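Local coordinates for lipoxygenase (Cyanothece sp., PDB 5EK8), which probably oxygenates polyunsaturated fatty acids with molecular oxygen at a non-heme iron, acting as a 9R-lipoxygenase, at residues Y195-V200 / N622-G627; I210-N215 / D607-T612; Y243-E248 / I345-A350. All coordinates share one frame; numbering follows the deposited sequence.

Contact 1: residues Y195-V200 / N622-G627; sequences YASANV and NGIKYG
S197, on helix 188-214, meets I624, which follows helix 608-623 in the chain, at a backbone separation of 6.6 Å between the CA atoms of S197 and G623. The isoleucine reaches forward with its CG1 branch. I624 CB stays back, 5.1 Å from S197 CB, and the branching decides what goes forward. CG1, set anti to the carbonyl carbon (chi1 -57°), reaches the serine: I624 CG1 lies 3.8 Å from S197 CB and 4.1 Å from S197 OG. CG2 turns the other way and leaves S197 to its sister branch. The chain then runs on extended, so that I624 CD1 passes the serine at 4.5 Å from S197 CB. S197 OG also lies 4.1 Å from G623 C. The meeting is therefore van der Waals packing of a small side chain against an aliphatic branch and a glycine backbone. I624 also packs behind I668, the C-terminal residue and an iron ligand, about 4 Å away between side chains; a C-terminal isoleucine on the iron is typical of lipoxygenases, so the contact is second-shell to the metal, which is about 10 Å from the I624 side chain. Helix 188-214 is thus packed between two neighbours here: G623 and I624 lie on the S197 face, while Y195, A198 and N199 lean on helix 2-21.

Contact 2: residues I210-N215 / D607-T612; sequences IANTLN and DPIEAT
N212 is swung toward P608 and I609 by its first torsion, which places CG anti to the backbone N (chi1 172°), and a second torsion of 71° stands the amide across the proline ring, the two side chains crossing at about a right angle. N212 CG comes to 4.5 Å from P608 CB, while the amide also skirts the CB side of I609. The approach is plain packing, with CA atoms of N212 and P608 6.7 Å apart. D607 caps the first turn of helix 608-623. Its carboxylate folds back over the turn, and E610 N donates to D607 OD2 at 2.9 Å with an N-H...O angle of 158°, meeting the oxygen nearly along its C-O axis. P608 and I609 directly follow this N-cap, in the first turn. I609 also touches T209, and T612 OG1 bonds to H208, one turn before N212 on helix 188-214; P608 further rests on P219 and on I224 of helix 221-227. The arrangement is a helix-helix packing contact at the surface, in which the last turns of helix 188-214 meet the aspartate N-cap and proline-led first turn of helix 608-623.

Contact 3: residues Y243-E248 / I345-A350; sequences YTRSDE and IFRTAA
T244 and R245, in the loop ahead of helix 247-256, come up to the guanidinium of R347 on helix 337-377. The loop begins with Y243, whose carbonyl O takes two bonds from S246, one from its backbone N at 3.1 Å and one from its hydroxyl in the carbonyl plane; together they close the turn that carries the next two residues. T244 follows, with its N held by D237 and its side chain packed on helix 232-239. Its carbonyl O looks obliquely at R347, T244 O being 4.4 Å from R347 NH1, while its hydroxyl turns to its neighbour: R245 NE donates to T244 OG1 at 3.0 Å, with T244 OG1 19° out of the R245 guanidinium plane. R245 curls tightly (chi1 -46°, chi2 -61°), which bends the chain back toward T244 and leaves the CD methylene nearest R347: R245 CD to R347 NH2 is 4.3 Å. S246 then serves as N-cap of the helix that follows, and D247, in its first turn, makes a salt bridge to K343, one turn before R347 on helix 337-377. K343 also donates to the carbonyl O of R245. Between the two arginines the charged ends stay apart, R245 NE lying 5.0 Å from R347 NH2. R245 forms salt bridges with E599 and E583, and R347 donates through NE to the carbonyl O of Y586 and touches F250. Two arginines thus lie near each other, each held by partners of its own; E599 and E583 probably neutralise much of the R245 charge, which would let R347 lie nearby, and the loop meets the helix through an aliphatic methylene and a distant carbonyl.

How the contacts relate
Contacts 1 and 2 use the same two helices, 188-214 and 608-623, but at different places: their centres are 24 Å apart and their nearest atoms about 11 Å. Contact 2 joins the last turns of the first helix to the start of the second, and contact 1 joins the first half of the first helix to the far end of the second, so the two run antiparallel. Contact 3 lies 28 Å from contact 1 and 26 Å from contact 2, centre to centre, on helix 337-377, which also supplies the iron ligands H359 and H364. Along the chain contact 3 is nested within contact 2, and contact 2 within contact 1, so helix 188-214 is brought against helix 608-623, near the C-terminal end, across some 400 intervening residues.

Contact 1: residues Y195-V200 / N622-G627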
loop_
_atom_site.group_PDB
_atom_site.type_symbol
_atom_site.label_atom_id
_atom_site.label_comp_id
_atom_site.label_asym_id
_atom_site.label_seq_id
_atom_site.Cartn_x
_atom_site.Cartn_y
_atom_site.Cartn_z
ATOM N N TYR A 195 4.495 3.496 -17.601
ATOM C CA TYR A 195 4.000 3.984 -18.882
ATOM C C TYR A 195 4.296 3.000 -20.007
ATOM O O TYR A 195 3.532 2.894 -20.965
ATOM C CB TYR A 195 4.594 5.362 -19.183
ATOM C CG TYR A 195 4.050 6.434 -18.263
ATOM C CD1 TYR A 195 2.678 6.571 -18.068
ATOM C CD2 TYR A 195 4.901 7.284 -17.562
ATOM C CE1 TYR A 195 2.165 7.537 -17.220
ATOM C CE2 TYR A 195 4.397 8.256 -16.706
ATOM C CZ TYR A 195 3.025 8.377 -16.538
ATOM O OH TYR A 195 2.511 9.338 -15.689
ATOM N N ALA A 196 5.392 2.263 -19.877
ATOM C CA ALA A 196 5.744 1.251 -20.862
ATOM C C ALA A 196 4.738 0.107 -20.836
ATOM O O ALA A 196 4.153 -0.252 -21.870
ATOM C CB ALA A 196 7.144 0.732 -20.607
ATOM N N SER A 197 4.556 -0.464 -19.645
ATOM C CA SER A 197 3.614 -1.560 -19.430
ATOM C C SER A 197 2.224 -1.180 -19.931
ATOM O O SER A 197 1.567 -1.943 -20.659
ATOM C CB SER A 197 3.564 -1.929 -17.944
ATOM O OG SER A 197 2.966 -3.197 -17.744
ATOM N N ALA A 198 1.793 0.016 -19.548
ATOM C CA ALA A 198 0.496 0.520 -19.966
ATOM C C ALA A 198 0.441 0.682 -21.483
ATOM O O ALA A 198 -0.581 0.399 -22.096
ATOM C CB ALA A 198 0.185 1.843 -19.268
ATOM N N ASN A 199 1.535 1.126 -22.093
ATOM C CA ASN A 199 1.544 1.311 -23.544
ATOM C C ASN A 199 1.431 -0.017 -24.290
ATOM O O ASN A 199 0.842 -0.081 -25.368
ATOM C CB ASN A 199 2.801 2.059 -23.989
ATOM C CG ASN A 199 2.579 2.859 -25.261
ATOM O OD1 ASN A 199 1.453 2.977 -25.749
ATOM N ND2 ASN A 199 3.650 3.420 -25.800
ATOM N N VAL A 200 1.989 -1.079 -23.717
ATOM C CA VAL A 200 1.802 -2.405 -24.296
ATOM C C VAL A 200 0.364 -2.906 -24.125
ATOM O O VAL A 200 -0.281 -3.296 -25.095
ATOM C CB VAL A 200 2.760 -3.436 -23.673
ATOM C CG1 VAL A 200 2.462 -4.829 -24.207
ATOM C CG2 VAL A 200 4.205 -3.050 -23.935
ATOM N N ASN A 622 0.781 -6.273 -11.821
ATOM C CA ASN A 622 1.905 -7.157 -11.531
ATOM C C ASN A 622 3.033 -6.994 -12.559
ATOM O O ASN A 622 4.158 -7.438 -12.328
ATOM C CB ASN A 622 1.431 -8.617 -11.440
ATOM C CG ASN A 622 1.818 -9.453 -12.660
ATOM O OD1 ASN A 622 1.542 -9.089 -13.809
ATOM N ND2 ASN A 622 2.458 -10.591 -12.406
ATOM N N GLY A 623 2.732 -6.341 -13.681
ATOM C CA GLY A 623 3.710 -6.136 -14.737
ATOM C C GLY A 623 4.693 -5.009 -14.464
ATOM O O GLY A 623 5.799 -4.992 -15.008
ATOM N N ILE A 624 4.283 -4.058 -13.630
ATOM C CA ILE A 624 5.154 -2.964 -13.212
ATOM C C ILE A 624 5.926 -3.371 -11.960
ATOM O O ILE A 624 5.338 -3.527 -10.886
ATOM C CB ILE A 624 4.353 -1.675 -12.930
ATOM C CG1 ILE A 624 3.541 -1.266 -14.160
ATOM C CG2 ILE A 624 5.281 -0.549 -12.516
ATOM C CD1 ILE A 624 2.474 -0.241 -13.870
ATOM N N LYS A 625 7.237 -3.541 -12.093
ATOM C CA LYS A 625 8.028 -4.099 -11.004
ATOM C C LYS A 625 9.316 -3.325 -10.740
ATOM O O LYS A 625 10.410 -3.830 -10.975
ATOM C CB LYS A 625 8.351 -5.568 -11.301
ATOM C CG LYS A 625 8.680 -6.397 -10.070
ATOM C CD LYS A 625 8.469 -7.875 -10.336
ATOM C CE LYS A 625 8.489 -8.674 -9.043
ATOM N NZ LYS A 625 8.018 -10.070 -9.258
ATOM N N TYR A 626 9.179 -2.101 -10.239
ATOM C CA TYR A 626 10.329 -1.282 -9.871
ATOM C C TYR A 626 10.405 -1.117 -8.351
ATOM O O TYR A 626 9.411 -0.786 -7.698
ATOM C CB TYR A 626 10.246 0.083 -10.561
ATOM C CG TYR A 626 11.420 1.006 -10.313
ATOM C CD1 TYR A 626 12.423 1.152 -11.260
ATOM C CD2 TYR A 626 11.517 1.750 -9.140
ATOM C CE1 TYR A 626 13.495 1.998 -11.046
ATOM C CE2 TYR A 626 12.590 2.597 -8.916
ATOM C CZ TYR A 626 13.575 2.715 -9.877
ATOM O OH TYR A 626 14.642 3.555 -9.670
ATOM N N GLY A 627 11.592 -1.340 -7.794
ATOM C CA GLY A 627 11.795 -1.222 -6.362
ATOM C C GLY A 627 11.872 -2.570 -5.670
ATOM O O GLY A 627 10.893 -3.040 -5.082
#

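Contact 2: residues I210-N215 / D607-T612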
loop_
_atom_site.group_PDB
_atom_site.type_symbol
_atom_site.label_atom_id
_atom_site.label_comp_id
_atom_site.label_asym_id
_atom_site.label_seq_id
_atom_site.Cartn_x
_atom_site.Cartn_y
_atom_site.Cartn_z
ATOM N N ILE A 210 -13.971 -0.956 -27.356
ATOM C CA ILE A 210 -14.593 -0.427 -28.565
ATOM C C ILE A 210 -15.414 -1.516 -29.244
ATOM O O ILE A 210 -16.489 -1.250 -29.775
ATOM C CB ILE A 210 -13.542 0.141 -29.551
ATOM C CG1 ILE A 210 -12.735 1.253 -28.881
ATOM C CG2 ILE A 210 -14.210 0.681 -30.812
ATOM C CD1 ILE A 210 -11.841 2.007 -29.830
ATOM N N ALA A 211 -14.913 -2.747 -29.201
ATOM C CA ALA A 211 -15.610 -3.876 -29.809
ATOM C C ALA A 211 -16.929 -4.168 -29.096
ATOM O O ALA A 211 -17.905 -4.581 -29.722
ATOM C CB ALA A 211 -14.725 -5.113 -29.805
ATOM N N ASN A 212 -16.947 -3.949 -27.785
ATOM C CA ASN A 212 -18.111 -4.262 -26.965
ATOM C C ASN A 212 -19.304 -3.362 -27.249
ATOM O O ASN A 212 -20.454 -3.775 -27.102
ATOM C CB ASN A 212 -17.745 -4.179 -25.484
ATOM C CG ASN A 212 -18.949 -4.308 -24.584
ATOM O OD1 ASN A 212 -19.522 -5.387 -24.454
ATOM N ND2 ASN A 212 -19.345 -3.204 -23.959
ATOM N N THR A 213 -19.033 -2.129 -27.655
ATOM C CA THR A 213 -20.103 -1.195 -27.974
ATOM C C THR A 213 -20.791 -1.577 -29.287
ATOM O O THR A 213 -21.992 -1.363 -29.453
ATOM C CB THR A 213 -19.576 0.242 -28.072
ATOM O OG1 THR A 213 -18.705 0.352 -29.204
ATOM C CG2 THR A 213 -18.820 0.615 -26.804
ATOM N N LEU A 214 -20.024 -2.150 -30.211
ATOM C CA LEU A 214 -20.561 -2.583 -31.500
ATOM C C LEU A 214 -21.470 -3.798 -31.331
ATOM O O LEU A 214 -22.418 -3.997 -32.094
ATOM C CB LEU A 214 -19.426 -2.907 -32.476
ATOM C CG LEU A 214 -18.340 -1.844 -32.654
ATOM C CD1 LEU A 214 -17.324 -2.279 -33.701
ATOM C CD2 LEU A 214 -18.949 -0.500 -33.022
ATOM N N ASN A 215 -21.161 -4.609 -30.325
ATOM C CA ASN A 215 -21.940 -5.795 -29.993
ATOM C C ASN A 215 -21.745 -6.141 -28.529
ATOM O O ASN A 215 -20.656 -6.547 -28.125
ATOM C CB ASN A 215 -21.544 -6.981 -30.870
ATOM C CG ASN A 215 -22.258 -8.263 -30.473
ATOM O OD1 ASN A 215 -23.359 -8.230 -29.920
ATOM N ND2 ASN A 215 -21.629 -9.401 -30.747
ATOM N N ASP A 607 -19.004 -9.904 -17.955
ATOM C CA ASP A 607 -19.309 -9.477 -19.313
ATOM C C ASP A 607 -17.994 -9.010 -19.961
ATOM O O ASP A 607 -17.024 -8.746 -19.244
ATOM C CB ASP A 607 -20.405 -8.390 -19.318
ATOM C CG ASP A 607 -19.988 -7.093 -18.632
ATOM O OD1 ASP A 607 -20.898 -6.318 -18.254
ATOM O OD2 ASP A 607 -18.776 -6.832 -18.476
ATOM N N PRO A 608 -17.947 -8.930 -21.305
ATOM C CA PRO A 608 -16.702 -8.627 -22.027
ATOM C C PRO A 608 -15.873 -7.476 -21.446
ATOM O O PRO A 608 -14.661 -7.631 -21.267
ATOM C CB PRO A 608 -17.204 -8.269 -23.426
ATOM C CG PRO A 608 -18.405 -9.123 -23.601
ATOM C CD PRO A 608 -19.051 -9.226 -22.238
ATOM N N ILE A 609 -16.514 -6.353 -21.139
ATOM C CA ILE A 609 -15.792 -5.171 -20.681
ATOM C C ILE A 609 -15.219 -5.370 -19.262
ATOM O O ILE A 609 -14.083 -4.954 -18.959
ATOM C CB ILE A 609 -16.702 -3.924 -20.764
ATOM C CG1 ILE A 609 -15.934 -2.658 -20.396
ATOM C CG2 ILE A 609 -17.945 -4.100 -19.931
ATOM C CD1 ILE A 609 -16.436 -1.431 -21.141
ATOM N N GLU A 610 -15.973 -6.061 -18.412
ATOM C CA GLU A 610 -15.479 -6.422 -17.089
ATOM C C GLU A 610 -14.322 -7.410 -17.187
ATOM O O GLU A 610 -13.357 -7.326 -16.428
ATOM C CB GLU A 610 -16.591 -7.023 -16.233
ATOM C CG GLU A 610 -17.553 -6.005 -15.650
ATOM C CD GLU A 610 -18.494 -6.620 -14.630
ATOM O OE1 GLU A 610 -19.047 -5.866 -13.802
ATOM O OE2 GLU A 610 -18.677 -7.856 -14.661
ATOM N N ALA A 611 -14.432 -8.348 -18.124
ATOM C CA ALA A 611 -13.413 -9.377 -18.315
ATOM C C ALA A 611 -12.085 -8.772 -18.765
ATOM O O ALA A 611 -11.020 -8.992 -18.152
ATOM C CB ALA A 611 -13.891 -10.402 -19.324
ATOM N N THR A 612 -12.159 -8.001 -19.843
ATOM C CA THR A 612 -10.966 -7.382 -20.382
ATOM C C THR A 612 -10.350 -6.442 -19.355
ATOM O O THR A 612 -9.132 -6.413 -19.209
ATOM C CB THR A 612 -11.241 -6.624 -21.702
ATOM O OG1 THR A 612 -10.024 -6.030 -22.173
ATOM C CG2 THR A 612 -12.298 -5.548 -21.527
#

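Contact 3: residues Y243-E248 / I345-A350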
loop_
_atom_site.group_PDB
_atom_site.type_symbol
_atom_site.label_atom_id
_atom_site.label_comp_id
_atom_site.label_asym_id
_atom_site.label_seq_id
_atom_site.Cartn_x
_atom_site.Cartn_y
_atom_site.Cartn_z
ATOM N N TYR A 243 -4.959 -29.290 -14.635
ATOM C CA TYR A 243 -4.256 -29.396 -13.361
ATOM C C TYR A 243 -4.746 -28.341 -12.367
ATOM O O TYR A 243 -4.960 -28.638 -11.191
ATOM C CB TYR A 243 -2.734 -29.274 -13.538
ATOM C CG TYR A 243 -2.025 -29.135 -12.207
ATOM C CD1 TYR A 243 -2.218 -30.079 -11.206
ATOM C CD2 TYR A 243 -1.198 -28.051 -11.935
ATOM C CE1 TYR A 243 -1.607 -29.957 -9.971
ATOM C CE2 TYR A 243 -0.571 -27.922 -10.699
ATOM C CZ TYR A 243 -0.781 -28.880 -9.718
ATOM O OH TYR A 243 -0.176 -28.771 -8.480
ATOM N N THR A 244 -4.935 -27.112 -12.836
ATOM C CA THR A 244 -5.296 -26.028 -11.931
ATOM C C THR A 244 -6.733 -26.126 -11.426
ATOM O O THR A 244 -7.098 -25.434 -10.479
ATOM C CB THR A 244 -5.095 -24.639 -12.581
ATOM O OG1 THR A 244 -5.977 -24.479 -13.700
ATOM C CG2 THR A 244 -3.651 -24.466 -13.023
ATOM N N ARG A 245 -7.545 -26.985 -12.039
ATOM C CA ARG A 245 -8.913 -27.190 -11.561
ATOM C C ARG A 245 -8.989 -28.330 -10.531
ATOM O O ARG A 245 -10.049 -28.587 -9.959
ATOM C CB ARG A 245 -9.868 -27.481 -12.724
ATOM C CG ARG A 245 -9.731 -26.557 -13.924
ATOM C CD ARG A 245 -10.009 -25.100 -13.603
ATOM N NE ARG A 245 -8.921 -24.244 -14.080
ATOM C CZ ARG A 245 -8.970 -23.466 -15.161
ATOM N NH1 ARG A 245 -10.065 -23.411 -15.901
ATOM N NH2 ARG A 245 -7.919 -22.732 -15.500
ATOM N N SER A 246 -7.860 -28.991 -10.282
ATOM C CA SER A 246 -7.814 -30.140 -9.373
ATOM C C SER A 246 -7.880 -29.742 -7.896
ATOM O O SER A 246 -7.687 -28.580 -7.551
ATOM C CB SER A 246 -6.546 -30.956 -9.621
ATOM O OG SER A 246 -5.394 -30.210 -9.274
ATOM N N ASP A 247 -8.149 -30.720 -7.033
ATOM C CA ASP A 247 -8.253 -30.489 -5.593
ATOM C C ASP A 247 -6.915 -30.113 -4.957
ATOM O O ASP A 247 -6.859 -29.256 -4.065
ATOM C CB ASP A 247 -8.821 -31.726 -4.890
ATOM C CG ASP A 247 -10.283 -31.966 -5.219
ATOM O OD1 ASP A 247 -10.808 -33.044 -4.861
ATOM O OD2 ASP A 247 -10.903 -31.079 -5.847
ATOM N N GLU A 248 -5.852 -30.768 -5.410
ATOM C CA GLU A 248 -4.506 -30.516 -4.905
ATOM C C GLU A 248 -4.138 -29.047 -5.084
ATOM O O GLU A 248 -3.611 -28.395 -4.171
ATOM C CB GLU A 248 -3.485 -31.407 -5.624
ATOM C CG GLU A 248 -3.707 -32.915 -5.462
ATOM C CD GLU A 248 -4.873 -33.443 -6.287
ATOM O OE1 GLU A 248 -5.360 -32.713 -7.175
ATOM O OE2 GLU A 248 -5.308 -34.585 -6.042
ATOM N N ILE A 345 -16.518 -20.857 -7.401
ATOM C CA ILE A 345 -17.231 -19.853 -6.608
ATOM C C ILE A 345 -16.419 -19.441 -5.375
ATOM O O ILE A 345 -16.236 -18.242 -5.101
ATOM C CB ILE A 345 -18.616 -20.360 -6.162
ATOM C CG1 ILE A 345 -19.555 -20.454 -7.366
ATOM C CG2 ILE A 345 -19.212 -19.425 -5.126
ATOM C CD1 ILE A 345 -20.974 -20.818 -7.011
ATOM N N PHE A 346 -15.920 -20.438 -4.646
ATOM C CA PHE A 346 -15.017 -20.173 -3.536
ATOM C C PHE A 346 -13.844 -19.322 -3.988
ATOM O O PHE A 346 -13.496 -18.345 -3.326
ATOM C CB PHE A 346 -14.493 -21.466 -2.920
ATOM C CG PHE A 346 -13.599 -21.240 -1.732
ATOM C CD1 PHE A 346 -14.137 -21.117 -0.462
ATOM C CD2 PHE A 346 -12.227 -21.136 -1.884
ATOM C CE1 PHE A 346 -13.321 -20.899 0.635
ATOM C CE2 PHE A 346 -11.409 -20.919 -0.791
ATOM C CZ PHE A 346 -11.956 -20.804 0.469
ATOM N N ARG A 347 -13.233 -19.702 -5.112
ATOM C CA ARG A 347 -12.085 -18.964 -5.640
ATOM C C ARG A 347 -12.393 -17.485 -5.848
ATOM O O ARG A 347 -11.566 -16.622 -5.556
ATOM C CB ARG A 347 -11.612 -19.571 -6.960
ATOM C CG ARG A 347 -10.612 -20.688 -6.805
ATOM C CD ARG A 347 -9.891 -20.931 -8.115
ATOM N NE ARG A 347 -10.786 -21.383 -9.181
ATOM C CZ ARG A 347 -11.136 -22.651 -9.372
ATOM N NH1 ARG A 347 -10.669 -23.597 -8.566
ATOM N NH2 ARG A 347 -11.954 -22.973 -10.364
ATOM N N THR A 348 -13.586 -17.200 -6.355
ATOM C CA THR A 348 -13.969 -15.823 -6.643
ATOM C C THR A 348 -14.221 -15.041 -5.358
ATOM O O THR A 348 -13.823 -13.872 -5.238
ATOM C CB THR A 348 -15.222 -15.760 -7.525
ATOM O OG1 THR A 348 -16.285 -16.482 -6.890
ATOM C CG2 THR A 348 -14.943 -16.370 -8.889
ATOM N N ALA A 349 -14.883 -15.677 -4.396
ATOM C CA ALA A 349 -15.078 -15.024 -3.102
ATOM C C ALA A 349 -13.719 -14.721 -2.470
ATOM O O ALA A 349 -13.512 -13.656 -1.879
ATOM C CB ALA A 349 -15.927 -15.883 -2.178
ATOM N N ALA A 350 -12.785 -15.653 -2.636
ATOM C CA ALA A 350 -11.450 -15.516 -2.071
ATOM C C ALA A 350 -10.651 -14.444 -2.795
ATOM O O ALA A 350 -9.773 -13.816 -2.206
ATOM C CB ALA A 350 -10.716 -16.844 -2.115
#